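Local coordinates for cellulase CEL9M (Clostridium cellulolyticum, PDB 1IA6), which probably catalyses endohydrolysis of the beta-1,4-glucosidic linkages of cellulose and related beta-D-glucans, as a glycoside hydrolase of family 9, at residues A[75-79]-A[164-168]; A[155-159]-A[184-190]; A[218-222]-A[266-270]; A[283-287]-A[313-317]. All coordinates share one frame. Where two conformers were deposited one is given. Residues are numbered along the deposited sequence.

Contact 1: A[75-79]-A[164-168]; sequences GWSLY and LMYLN
Asn168 (chi1 m) lays its carboxamide over the backbone of Gly75 and Tyr79, with ND2 donating a hydrogen bond to Gly75 O at 3.1 Å and OD1 standing 3.5 Å from Tyr79 CA. Both segments are regular alpha-helix. Their axes come within 9.5 Å and run roughly parallel, crossing at +30°, as expected of neighbouring inner helices in the (alpha/alpha)6 barrel of family 9. Gly75 CA lies 5.6 Å from Leu164 CA and Tyr79 CA 6.4 Å from Asn168 CA. At Gly75 a CB would fall about 3.1 Å from Leu164 CB, so the glycine permits this approach. Leu164 (chi1 m, chi2 t) reaches Trp76 CB with CD1 at 4.2 Å and Tyr79 CB with CD2 at 3.9 Å. Tyr79 (chi1 t) also brings CE1 to 4.1 Å from Leu167 CD1, while Leu78 CD2 sits 3.9 Å from Asn168 CG. Gly75 O serves two donors, its own helix through Tyr79 N (3.0 Å) and Asn168 ND2 across the gap; this one polar tie crosses an otherwise largely apolar seam.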
loop_
_atom_site.group_PDB
_atom_site.type_symbol
_atom_site.label_atom_id
_atom_site.label_comp_id
_atom_site.label_asym_id
_atom_site.label_seq_id
_atom_site.Cartn_x
_atom_site.Cartn_y
_atom_site.Cartn_z
ATOM N N GLY A 75 -4.940 -6.296 -1.709
ATOM C CA GLY A 75 -6.110 -7.071 -2.090
ATOM C C GLY A 75 -6.226 -7.186 -3.601
ATOM O O GLY A 75 -6.625 -8.223 -4.124
ATOM N N TRP A 76 -5.874 -6.114 -4.307
ATOM C CA TRP A 76 -5.937 -6.108 -5.763
ATOM C C TRP A 76 -4.922 -7.103 -6.328
ATOM O O TRP A 76 -5.208 -7.806 -7.299
ATOM C CB TRP A 76 -5.656 -4.693 -6.294
ATOM C CG TRP A 76 -5.948 -4.498 -7.758
ATOM C CD1 TRP A 76 -6.809 -5.225 -8.526
ATOM C CD2 TRP A 76 -5.425 -3.467 -8.608
ATOM N NE1 TRP A 76 -6.858 -4.715 -9.800
ATOM C CE2 TRP A 76 -6.019 -3.635 -9.880
ATOM C CE3 TRP A 76 -4.516 -2.418 -8.418
ATOM C CZ2 TRP A 76 -5.731 -2.793 -10.960
ATOM C CZ3 TRP A 76 -4.228 -1.578 -9.495
ATOM C CH2 TRP A 76 -4.837 -1.773 -10.748
ATOM N N SER A 77 -3.751 -7.159 -5.704
ATOM C CA SER A 77 -2.689 -8.064 -6.131
ATOM C C SER A 77 -3.155 -9.517 -6.074
ATOM O O SER A 77 -2.941 -10.289 -7.010
ATOM C CB SER A 77 -1.456 -7.890 -5.237
ATOM O OG SER A 77 -1.000 -6.546 -5.237
ATOM N N LEU A 78 -3.795 -9.881 -4.969
ATOM C CA LEU A 78 -4.283 -11.244 -4.773
ATOM C C LEU A 78 -5.418 -11.565 -5.744
ATOM O O LEU A 78 -5.503 -12.671 -6.278
ATOM C CB LEU A 78 -4.771 -11.427 -3.334
ATOM C CG LEU A 78 -5.251 -12.827 -2.931
ATOM C CD1 LEU A 78 -4.118 -13.830 -3.094
ATOM C CD2 LEU A 78 -5.732 -12.797 -1.491
ATOM N N TYR A 79 -6.288 -10.587 -5.966
ATOM C CA TYR A 79 -7.423 -10.753 -6.865
ATOM C C TYR A 79 -7.003 -10.968 -8.317
ATOM O O TYR A 79 -7.538 -11.838 -9.004
ATOM C CB TYR A 79 -8.338 -9.526 -6.783
ATOM C CG TYR A 79 -9.572 -9.621 -7.657
ATOM C CD1 TYR A 79 -10.660 -10.408 -7.279
ATOM C CD2 TYR A 79 -9.649 -8.928 -8.863
ATOM C CE1 TYR A 79 -11.798 -10.497 -8.082
ATOM C CE2 TYR A 79 -10.778 -9.011 -9.673
ATOM C CZ TYR A 79 -11.847 -9.795 -9.276
ATOM O OH TYR A 79 -12.969 -9.866 -10.068
ATOM N N LEU A 164 -12.639 -5.874 -1.758
ATOM C CA LEU A 164 -11.682 -6.837 -2.289
ATOM C C LEU A 164 -11.557 -8.017 -1.332
ATOM O O LEU A 164 -11.370 -9.154 -1.765
ATOM C CB LEU A 164 -10.326 -6.167 -2.527
ATOM C CG LEU A 164 -10.275 -5.455 -3.882
ATOM C CD1 LEU A 164 -9.164 -4.408 -3.916
ATOM C CD2 LEU A 164 -10.083 -6.500 -4.968
ATOM N N MET A 165 -11.677 -7.763 -0.032
ATOM C CA MET A 165 -11.593 -8.859 0.927
ATOM C C MET A 165 -12.809 -9.769 0.727
ATOM O O MET A 165 -12.694 -10.995 0.788
ATOM C CB MET A 165 -11.554 -8.337 2.368
ATOM C CG MET A 165 -11.263 -9.433 3.389
ATOM S SD MET A 165 -9.710 -10.294 3.019
ATOM C CE MET A 165 -9.333 -11.042 4.599
ATOM N N TYR A 166 -13.974 -9.173 0.482
ATOM C CA TYR A 166 -15.173 -9.970 0.242
ATOM C C TYR A 166 -14.900 -10.885 -0.952
ATOM O O TYR A 166 -15.162 -12.085 -0.902
ATOM C CB TYR A 166 -16.372 -9.068 -0.074
ATOM C CG TYR A 166 -17.507 -9.781 -0.782
ATOM C CD1 TYR A 166 -18.338 -10.670 -0.097
ATOM C CD2 TYR A 166 -17.726 -9.594 -2.150
ATOM C CE1 TYR A 166 -19.361 -11.361 -0.761
ATOM C CE2 TYR A 166 -18.746 -10.280 -2.824
ATOM C CZ TYR A 166 -19.556 -11.162 -2.120
ATOM O OH TYR A 166 -20.550 -11.858 -2.773
ATOM N N LEU A 167 -14.353 -10.309 -2.019
ATOM C CA LEU A 167 -14.054 -11.068 -3.231
ATOM C C LEU A 167 -12.990 -12.141 -3.019
ATOM O O LEU A 167 -13.085 -13.229 -3.584
ATOM C CB LEU A 167 -13.610 -10.119 -4.347
ATOM C CG LEU A 167 -14.680 -9.137 -4.838
ATOM C CD1 LEU A 167 -14.048 -8.068 -5.725
ATOM C CD2 LEU A 167 -15.763 -9.904 -5.588
ATOM N N ASN A 168 -11.986 -11.840 -2.201
ATOM C CA ASN A 168 -10.901 -12.784 -1.946
ATOM C C ASN A 168 -11.154 -13.776 -0.809
ATOM O O ASN A 168 -10.461 -14.784 -0.708
ATOM C CB ASN A 168 -9.594 -12.035 -1.621
ATOM C CG ASN A 168 -9.057 -11.232 -2.793
ATOM O OD1 ASN A 168 -9.097 -11.680 -3.934
ATOM N ND2 ASN A 168 -8.525 -10.042 -2.506
#

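Contact 2: A[155-159]-A[184-190]; sequences LSETS and AKELYAM
Two alpha-helical segments run antiparallel here, their axes 162° apart and 8.2 Å at closest approach. Ser159 CA is only 4.2 Å from Ala184 CA, and Leu155 CA is 5.5 Å from Leu187 CA. Ser159 takes chi1 t, which swings OG across the gap to donate a 2.7 Å hydrogen bond to Ala184 O; the same OG is 3.7 Å from Tyr188 CB. Tyr188, also t at chi1, sends its ring past the interface, and its hydroxyl bonds Asp232. Toward the start of 155-159, Leu155 and Leu187 share the m, t rotamer and point at each other's helix, so that their CD2 atoms meet at 3.8 Å. Leu155 CD1 packs 3.8 Å from Met190 CB, with Met190 in m, t, p. Thr158 (chi1 m) sets CG2 3.6 Å from Leu187 CD1, its OG1 being bonded back to Ile154 O. Phe115, from strand 115-119, touches Leu155, Thr158 and Leu187. Consecutive helices 152-169 and 174-193 thus form an alpha-hairpin, the inner-to-outer repeat from which an (alpha/alpha)6 barrel is built.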
loop_
_atom_site.group_PDB
_atom_site.type_symbol
_atom_site.label_atom_id
_atom_site.label_comp_id
_atom_site.label_asym_id
_atom_site.label_seq_id
_atom_site.Cartn_x
_atom_site.Cartn_y
_atom_site.Cartn_z
ATOM N N LEU A 155 -12.241 6.988 3.201
ATOM C CA LEU A 155 -13.393 6.101 3.264
ATOM C C LEU A 155 -13.482 5.210 2.031
ATOM O O LEU A 155 -13.822 4.032 2.138
ATOM C CB LEU A 155 -14.681 6.924 3.405
ATOM C CG LEU A 155 -14.880 7.602 4.761
ATOM C CD1 LEU A 155 -16.050 8.582 4.700
ATOM C CD2 LEU A 155 -15.124 6.536 5.819
ATOM N N SER A 156 -13.163 5.771 0.868
ATOM C CA SER A 156 -13.229 5.019 -0.377
ATOM C C SER A 156 -12.141 3.963 -0.490
ATOM O O SER A 156 -12.406 2.855 -0.945
ATOM C CB SER A 156 -13.166 5.965 -1.580
ATOM O OG SER A 156 -14.327 6.776 -1.634
ATOM N N GLU A 157 -10.919 4.291 -0.083
ATOM C CA GLU A 157 -9.856 3.300 -0.161
ATOM C C GLU A 157 -10.149 2.156 0.807
ATOM O O GLU A 157 -9.886 0.993 0.502
ATOM C CB GLU A 157 -8.493 3.924 0.153
ATOM C CG GLU A 157 -7.940 4.799 -0.973
ATOM C CD GLU A 157 -7.935 4.099 -2.322
ATOM O OE1 GLU A 157 -7.621 2.893 -2.374
ATOM O OE2 GLU A 157 -8.233 4.758 -3.339
ATOM N N THR A 158 -10.704 2.489 1.968
ATOM C CA THR A 158 -11.038 1.479 2.965
ATOM C C THR A 158 -12.171 0.617 2.419
ATOM O O THR A 158 -12.169 -0.601 2.573
ATOM C CB THR A 158 -11.458 2.138 4.297
ATOM O OG1 THR A 158 -10.412 3.016 4.732
ATOM C CG2 THR A 158 -11.691 1.086 5.371
ATOM N N SER A 159 -13.133 1.256 1.761
ATOM C CA SER A 159 -14.253 0.537 1.163
ATOM C C SER A 159 -13.728 -0.457 0.126
ATOM O O SER A 159 -14.134 -1.622 0.103
ATOM C CB SER A 159 -15.217 1.526 0.496
ATOM O OG SER A 159 -16.270 0.854 -0.179
ATOM N N ALA A 184 -18.229 -2.106 3.558
ATOM C CA ALA A 184 -17.737 -1.411 2.372
ATOM C C ALA A 184 -18.826 -0.536 1.755
ATOM O O ALA A 184 -18.557 0.574 1.298
ATOM C CB ALA A 184 -17.237 -2.420 1.345
ATOM N N LYS A 185 -20.056 -1.042 1.740
ATOM C CA LYS A 185 -21.171 -0.293 1.175
ATOM C C LYS A 185 -21.453 0.951 1.997
ATOM O O LYS A 185 -21.738 2.017 1.450
ATOM C CB LYS A 185 -22.435 -1.155 1.128
ATOM C CG LYS A 185 -22.417 -2.244 0.075
ATOM C CD LYS A 185 -23.684 -3.083 0.163
ATOM C CE LYS A 185 -23.711 -4.173 -0.893
ATOM N NZ LYS A 185 -24.937 -5.018 -0.766
ATOM N N GLU A 186 -21.371 0.811 3.316
ATOM C CA GLU A 186 -21.637 1.931 4.213
ATOM C C GLU A 186 -20.560 3.008 4.160
ATOM O O GLU A 186 -20.869 4.197 4.188
ATOM C CB GLU A 186 -21.795 1.431 5.648
ATOM C CG GLU A 186 -22.874 0.374 5.809
ATOM C CD GLU A 186 -23.083 -0.027 7.256
ATOM O OE1 GLU A 186 -22.087 -0.076 8.010
ATOM O OE2 GLU A 186 -24.239 -0.305 7.634
ATOM N N LEU A 187 -19.298 2.600 4.089
ATOM C CA LEU A 187 -18.206 3.567 4.037
ATOM C C LEU A 187 -18.257 4.349 2.727
ATOM O O LEU A 187 -17.977 5.549 2.693
ATOM C CB LEU A 187 -16.856 2.856 4.180
ATOM C CG LEU A 187 -16.599 2.148 5.515
ATOM C CD1 LEU A 187 -15.221 1.500 5.483
ATOM C CD2 LEU A 187 -16.685 3.137 6.667
ATOM N N TYR A 188 -18.625 3.663 1.649
ATOM C CA TYR A 188 -18.738 4.304 0.343
ATOM C C TYR A 188 -19.864 5.333 0.412
ATOM O O TYR A 188 -19.720 6.457 -0.065
ATOM C CB TYR A 188 -19.056 3.265 -0.734
ATOM C CG TYR A 188 -19.374 3.863 -2.086
ATOM C CD1 TYR A 188 -18.363 4.354 -2.913
ATOM C CD2 TYR A 188 -20.690 3.937 -2.536
ATOM C CE1 TYR A 188 -18.658 4.901 -4.164
ATOM C CE2 TYR A 188 -20.998 4.483 -3.780
ATOM C CZ TYR A 188 -19.979 4.961 -4.588
ATOM O OH TYR A 188 -20.285 5.496 -5.815
ATOM N N ALA A 189 -20.981 4.938 1.021
ATOM C CA ALA A 189 -22.133 5.821 1.167
ATOM C C ALA A 189 -21.731 7.089 1.914
ATOM O O ALA A 189 -22.101 8.197 1.518
ATOM C CB ALA A 189 -23.252 5.100 1.913
ATOM N N MET A 190 -20.983 6.923 3.001
ATOM C CA MET A 190 -20.514 8.063 3.787
ATOM C C MET A 190 -19.645 8.968 2.922
ATOM O O MET A 190 -19.766 10.194 2.962
ATOM C CB MET A 190 -19.676 7.592 4.978
ATOM C CG MET A 190 -20.447 6.898 6.085
ATOM S SD MET A 190 -19.309 6.245 7.341
ATOM C CE MET A 190 -18.555 7.751 7.936
#

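Contact 3: A[218-222]-A[266-270]; sequences TWLYT and RLAQI
Thr218 begins the contact with chi1 p: its CA is 6.8 Å from Arg266 CA, its OG1 accepts a weak 3.2 Å hydrogen bond from Arg266 NH1 and is bonded as well to Trp215 O, and its CG2 lies 3.9 Å from Leu267 CD2. Ile270 CD1 also comes within 3.9 Å of Thr218 CB. Next, Trp219 (chi1 m, chi2 112°) offers a ring face to the guanidinium of Arg266, which lies flat on it with planes 7° apart; CZ stands 3.5 Å from the centroid of the six-membered ring, a true cation-pi stack. The two alpha-helical segments run roughly parallel, axes 11.1 Å apart and crossing at +38°, as inner helices of the (alpha/alpha)6 barrel, and the long Arg266 side chain (chi1 m, chi2 -141°, chi3 p) bridges this wide gap. Tyr221, chi1 t, brings CE2 to 3.7 Å from Ile270 CG2. One turn after Thr218, Thr222 (chi1 m) has its OG1 near the guanidinium plane, where it accepts a hydrogen bond from Arg266 NH2 at 3.1 Å.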
loop_
_atom_site.group_PDB
_atom_site.type_symbol
_atom_site.label_atom_id
_atom_site.label_comp_id
_atom_site.label_asym_id
_atom_site.label_seq_id
_atom_site.Cartn_x
_atom_site.Cartn_y
_atom_site.Cartn_z
ATOM N N THR A 218 -16.047 1.061 -8.660
ATOM C CA THR A 218 -15.842 -0.024 -9.616
ATOM C C THR A 218 -15.791 -1.378 -8.911
ATOM O O THR A 218 -16.246 -2.381 -9.458
ATOM C CB THR A 218 -14.552 0.154 -10.464
ATOM O OG1 THR A 218 -13.394 0.031 -9.633
ATOM C CG2 THR A 218 -14.549 1.515 -11.156
ATOM N N TRP A 219 -15.250 -1.414 -7.697
ATOM C CA TRP A 219 -15.181 -2.676 -6.967
ATOM C C TRP A 219 -16.556 -3.093 -6.455
ATOM O O TRP A 219 -16.895 -4.275 -6.471
ATOM C CB TRP A 219 -14.170 -2.581 -5.820
ATOM C CG TRP A 219 -12.769 -2.620 -6.341
ATOM C CD1 TRP A 219 -11.859 -1.603 -6.334
ATOM C CD2 TRP A 219 -12.152 -3.708 -7.040
ATOM N NE1 TRP A 219 -10.714 -1.988 -6.992
ATOM C CE2 TRP A 219 -10.868 -3.275 -7.437
ATOM C CE3 TRP A 219 -12.563 -5.008 -7.376
ATOM C CZ2 TRP A 219 -9.987 -4.095 -8.155
ATOM C CZ3 TRP A 219 -11.688 -5.824 -8.091
ATOM C CH2 TRP A 219 -10.413 -5.362 -8.473
ATOM N N LEU A 220 -17.354 -2.130 -6.012
ATOM C CA LEU A 220 -18.690 -2.459 -5.538
ATOM C C LEU A 220 -19.504 -3.005 -6.708
ATOM O O LEU A 220 -20.382 -3.846 -6.521
ATOM C CB LEU A 220 -19.358 -1.230 -4.913
ATOM C CG LEU A 220 -18.882 -0.997 -3.471
ATOM C CD1 LEU A 220 -19.266 0.394 -2.993
ATOM C CD2 LEU A 220 -19.479 -2.068 -2.570
ATOM N N TYR A 221 -19.206 -2.541 -7.920
ATOM C CA TYR A 221 -19.913 -3.049 -9.092
ATOM C C TYR A 221 -19.513 -4.507 -9.322
ATOM O O TYR A 221 -20.358 -5.370 -9.531
ATOM C CB TYR A 221 -19.572 -2.245 -10.347
ATOM C CG TYR A 221 -20.148 -2.869 -11.601
ATOM C CD1 TYR A 221 -21.525 -2.888 -11.824
ATOM C CD2 TYR A 221 -19.320 -3.488 -12.539
ATOM C CE1 TYR A 221 -22.066 -3.512 -12.954
ATOM C CE2 TYR A 221 -19.849 -4.115 -13.671
ATOM C CZ TYR A 221 -21.219 -4.122 -13.871
ATOM O OH TYR A 221 -21.742 -4.738 -14.987
ATOM N N THR A 222 -18.213 -4.774 -9.289
ATOM C CA THR A 222 -17.720 -6.130 -9.499
ATOM C C THR A 222 -18.326 -7.113 -8.492
ATOM O O THR A 222 -18.620 -8.258 -8.828
ATOM C CB THR A 222 -16.183 -6.183 -9.384
ATOM O OG1 THR A 222 -15.600 -5.342 -10.389
ATOM C CG2 THR A 222 -15.677 -7.611 -9.568
ATOM N N ARG A 266 -9.813 0.269 -14.570
ATOM C CA ARG A 266 -11.000 -0.537 -14.304
ATOM C C ARG A 266 -12.218 -0.065 -15.095
ATOM O O ARG A 266 -13.027 -0.884 -15.543
ATOM C CB ARG A 266 -11.325 -0.548 -12.804
ATOM C CG ARG A 266 -10.211 -1.124 -11.939
ATOM C CD ARG A 266 -10.776 -1.979 -10.812
ATOM N NE ARG A 266 -11.248 -3.271 -11.304
ATOM C CZ ARG A 266 -12.435 -3.798 -11.018
ATOM N NH1 ARG A 266 -13.288 -3.148 -10.244
ATOM N NH2 ARG A 266 -12.769 -4.984 -11.510
ATOM N N LEU A 267 -12.354 1.246 -15.272
ATOM C CA LEU A 267 -13.484 1.781 -16.026
ATOM C C LEU A 267 -13.376 1.437 -17.511
ATOM O O LEU A 267 -14.391 1.247 -18.185
ATOM C CB LEU A 267 -13.592 3.298 -15.831
ATOM C CG LEU A 267 -14.268 3.718 -14.521
ATOM C CD1 LEU A 267 -14.288 5.241 -14.403
ATOM C CD2 LEU A 267 -15.691 3.165 -14.486
ATOM N N ALA A 268 -12.150 1.349 -18.020
ATOM C CA ALA A 268 -11.953 0.993 -19.422
ATOM C C ALA A 268 -12.419 -0.444 -19.609
ATOM O O ALA A 268 -13.081 -0.776 -20.590
ATOM C CB ALA A 268 -10.477 1.114 -19.800
ATOM N N GLN A 269 -12.079 -1.289 -18.641
ATOM C CA GLN A 269 -12.433 -2.704 -18.665
ATOM C C GLN A 269 -13.936 -2.924 -18.533
ATOM O O GLN A 269 -14.520 -3.747 -19.239
ATOM C CB GLN A 269 -11.709 -3.424 -17.524
ATOM C CG GLN A 269 -11.901 -4.929 -17.486
ATOM C CD GLN A 269 -11.090 -5.579 -16.381
ATOM O OE1 GLN A 269 -10.105 -5.014 -15.904
ATOM N NE2 GLN A 269 -11.490 -6.780 -15.981
ATOM N N ILE A 270 -14.551 -2.172 -17.628
ATOM C CA ILE A 270 -15.979 -2.278 -17.360
ATOM C C ILE A 270 -16.914 -1.584 -18.354
ATOM O O ILE A 270 -17.967 -2.127 -18.693
ATOM C CB ILE A 270 -16.282 -1.745 -15.939
ATOM C CG1 ILE A 270 -15.548 -2.604 -14.906
ATOM C CG2 ILE A 270 -17.779 -1.749 -15.668
ATOM C CD1 ILE A 270 -15.609 -2.047 -13.500
#

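Contact 4: A[283-287]-A[313-317]; sequences NFNYW and ESMVM
A buried acid side chain pressed between aromatic residues is the surprise here: Glu313 carries its carboxyl group to Asn283, with Glu313 OE2 and Asn283 OD1 only 2.6 Å apart, so close that the acid is probably protonated. The setting is the (alpha/alpha)6 barrel, where outer helix 274-289 packs against helix 306-323, the inner helix of the next hairpin. Both segments are alpha-helical, with axes 11.6 Å apart and 131° between their directions, so they cross obliquely; Phe284 CA is 7.6 Å from Met317 CA and Trp287 CA 8.5 Å from Glu313 CA. Glu313 adopts t, p, which sets its CG over the face of Trp287, 3.7 Å from the centroid of the five-membered ring in a CH-pi contact, while OE2 meets the edge of Phe284 at CD1 (3.5 Å). Loop residues hold the polar groups in place: Thr253 bonds Glu313 OE1, Asp250 O and Trp252 O take Asn283 ND2, and Trp252 O also takes Trp287 NE1. Phe284 (chi1 m) lies beneath Met317, an m, t, t side chain whose CG is 4.1 Å from the ring centroid and whose SD, at 5.2 Å, makes a Met-aromatic contact. Beyond it, Met317 CE ends 4.2 Å from Trp287 CB.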
loop_
_atom_site.group_PDB
_atom_site.type_symbol
_atom_site.label_atom_id
_atom_site.label_comp_id
_atom_site.label_asym_id
_atom_site.label_seq_id
_atom_site.Cartn_x
_atom_site.Cartn_y
_atom_site.Cartn_z
ATOM N N ASN A 283 -0.810 7.832 -19.968
ATOM C CA ASN A 283 0.059 7.589 -18.827
ATOM C C ASN A 283 1.175 6.605 -19.144
ATOM O O ASN A 283 2.331 6.845 -18.802
ATOM C CB ASN A 283 -0.758 7.097 -17.631
ATOM C CG ASN A 283 0.113 6.699 -16.458
ATOM O OD1 ASN A 283 0.443 5.529 -16.289
ATOM N ND2 ASN A 283 0.509 7.679 -15.654
ATOM N N PHE A 284 0.838 5.504 -19.808
ATOM C CA PHE A 284 1.842 4.509 -20.154
ATOM C C PHE A 284 2.887 5.072 -21.109
ATOM O O PHE A 284 4.086 4.894 -20.895
ATOM C CB PHE A 284 1.183 3.271 -20.776
ATOM C CG PHE A 284 0.398 2.436 -19.798
ATOM C CD1 PHE A 284 0.426 2.717 -18.433
ATOM C CD2 PHE A 284 -0.344 1.346 -20.241
ATOM C CE1 PHE A 284 -0.273 1.921 -17.523
ATOM C CE2 PHE A 284 -1.047 0.543 -19.339
ATOM C CZ PHE A 284 -1.009 0.833 -17.978
ATOM N N ASN A 285 2.437 5.756 -22.155
ATOM C CA ASN A 285 3.366 6.334 -23.124
ATOM C C ASN A 285 4.209 7.435 -22.496
ATOM O O ASN A 285 5.347 7.665 -22.905
ATOM C CB ASN A 285 2.613 6.878 -24.342
ATOM C CG ASN A 285 2.073 5.774 -25.227
ATOM O OD1 ASN A 285 2.678 4.708 -25.338
ATOM N ND2 ASN A 285 0.941 6.025 -25.873
ATOM N N TYR A 286 3.652 8.108 -21.496
ATOM C CA TYR A 286 4.375 9.168 -20.809
ATOM C C TYR A 286 5.534 8.551 -20.027
ATOM O O TYR A 286 6.647 9.076 -20.029
ATOM C CB TYR A 286 3.428 9.922 -19.871
ATOM C CG TYR A 286 4.062 11.103 -19.179
ATOM C CD1 TYR A 286 4.769 10.944 -17.990
ATOM C CD2 TYR A 286 3.971 12.384 -19.726
ATOM C CE1 TYR A 286 5.372 12.032 -17.359
ATOM C CE2 TYR A 286 4.568 13.477 -19.108
ATOM C CZ TYR A 286 5.266 13.294 -17.924
ATOM O OH TYR A 286 5.848 14.376 -17.307
ATOM N N TRP A 287 5.275 7.424 -19.372
ATOM C CA TRP A 287 6.319 6.748 -18.608
ATOM C C TRP A 287 7.380 6.126 -19.505
ATOM O O TRP A 287 8.539 6.023 -19.119
ATOM C CB TRP A 287 5.716 5.667 -17.702
ATOM C CG TRP A 287 5.369 6.187 -16.346
ATOM C CD1 TRP A 287 4.340 7.029 -16.025
ATOM C CD2 TRP A 287 6.100 5.967 -15.135
ATOM N NE1 TRP A 287 4.389 7.349 -14.690
ATOM C CE2 TRP A 287 5.461 6.712 -14.120
ATOM C CE3 TRP A 287 7.238 5.216 -14.810
ATOM C CZ2 TRP A 287 5.921 6.726 -12.798
ATOM C CZ3 TRP A 287 7.697 5.231 -13.494
ATOM C CH2 TRP A 287 7.035 5.984 -12.507
ATOM N N GLU A 313 3.874 1.761 -10.783
ATOM C CA GLU A 313 3.525 1.912 -12.193
ATOM C C GLU A 313 3.670 0.562 -12.892
ATOM O O GLU A 313 2.843 0.189 -13.721
ATOM C CB GLU A 313 4.435 2.949 -12.862
ATOM C CG GLU A 313 4.159 3.188 -14.352
ATOM C CD GLU A 313 2.864 3.944 -14.624
ATOM O OE1 GLU A 313 2.317 4.581 -13.698
ATOM O OE2 GLU A 313 2.402 3.919 -15.785
ATOM N N SER A 314 4.721 -0.177 -12.551
ATOM C CA SER A 314 4.951 -1.479 -13.164
ATOM C C SER A 314 3.811 -2.448 -12.849
ATOM O O SER A 314 3.410 -3.245 -13.699
ATOM C CB SER A 314 6.288 -2.055 -12.692
ATOM O OG SER A 314 7.360 -1.227 -13.115
ATOM N N MET A 315 3.279 -2.374 -11.633
ATOM C CA MET A 315 2.177 -3.252 -11.261
ATOM C C MET A 315 0.948 -2.973 -12.129
ATOM O O MET A 315 0.306 -3.901 -12.625
ATOM C CB MET A 315 1.808 -3.070 -9.784
ATOM C CG MET A 315 0.660 -3.974 -9.356
ATOM S SD MET A 315 -0.047 -3.551 -7.765
ATOM C CE MET A 315 -1.619 -4.398 -7.885
ATOM N N VAL A 316 0.618 -1.696 -12.307
ATOM C CA VAL A 316 -0.535 -1.320 -13.120
ATOM C C VAL A 316 -0.358 -1.818 -14.554
ATOM O O VAL A 316 -1.295 -2.345 -15.157
ATOM C CB VAL A 316 -0.738 0.214 -13.129
ATOM C CG1 VAL A 316 -1.937 0.578 -13.998
ATOM C CG2 VAL A 316 -0.949 0.713 -11.704
ATOM N N MET A 317 0.843 -1.655 -15.099
ATOM C CA MET A 317 1.115 -2.112 -16.456
ATOM C C MET A 317 0.939 -3.623 -16.585
ATOM O O MET A 317 0.444 -4.107 -17.601
ATOM C CB MET A 317 2.535 -1.730 -16.880
ATOM C CG MET A 317 2.760 -0.239 -16.998
ATOM S SD MET A 317 4.440 0.129 -17.528
ATOM C CE MET A 317 4.224 1.799 -18.175
#

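Contacts 1 and 3 meet at Trp219. While its ring carries Arg266, Trp219 CZ2 sits 3.4 Å from Trp76 CD1 and Trp219 CZ3 3.6 Å from Leu164 CD2. Contact 2 shares helix 152-169 with contact 1 and reaches contact 3 through Tyr188 CG, 3.6 Å from Leu220 CD1. Contact 4 is more distant, its centre 22 Å from that of contact 1, yet Met315 CE touches Trp76 CE3 at 3.5 Å. The calcium ion bound by Ser208, Asp211, Asp212 and Asp257 lies about 11 Å from the Leu155 side chain, 13 Å from Trp219 and 14 Å from Trp76. The predicted active-site residues Asp401 and Glu410 belong to none of these segments.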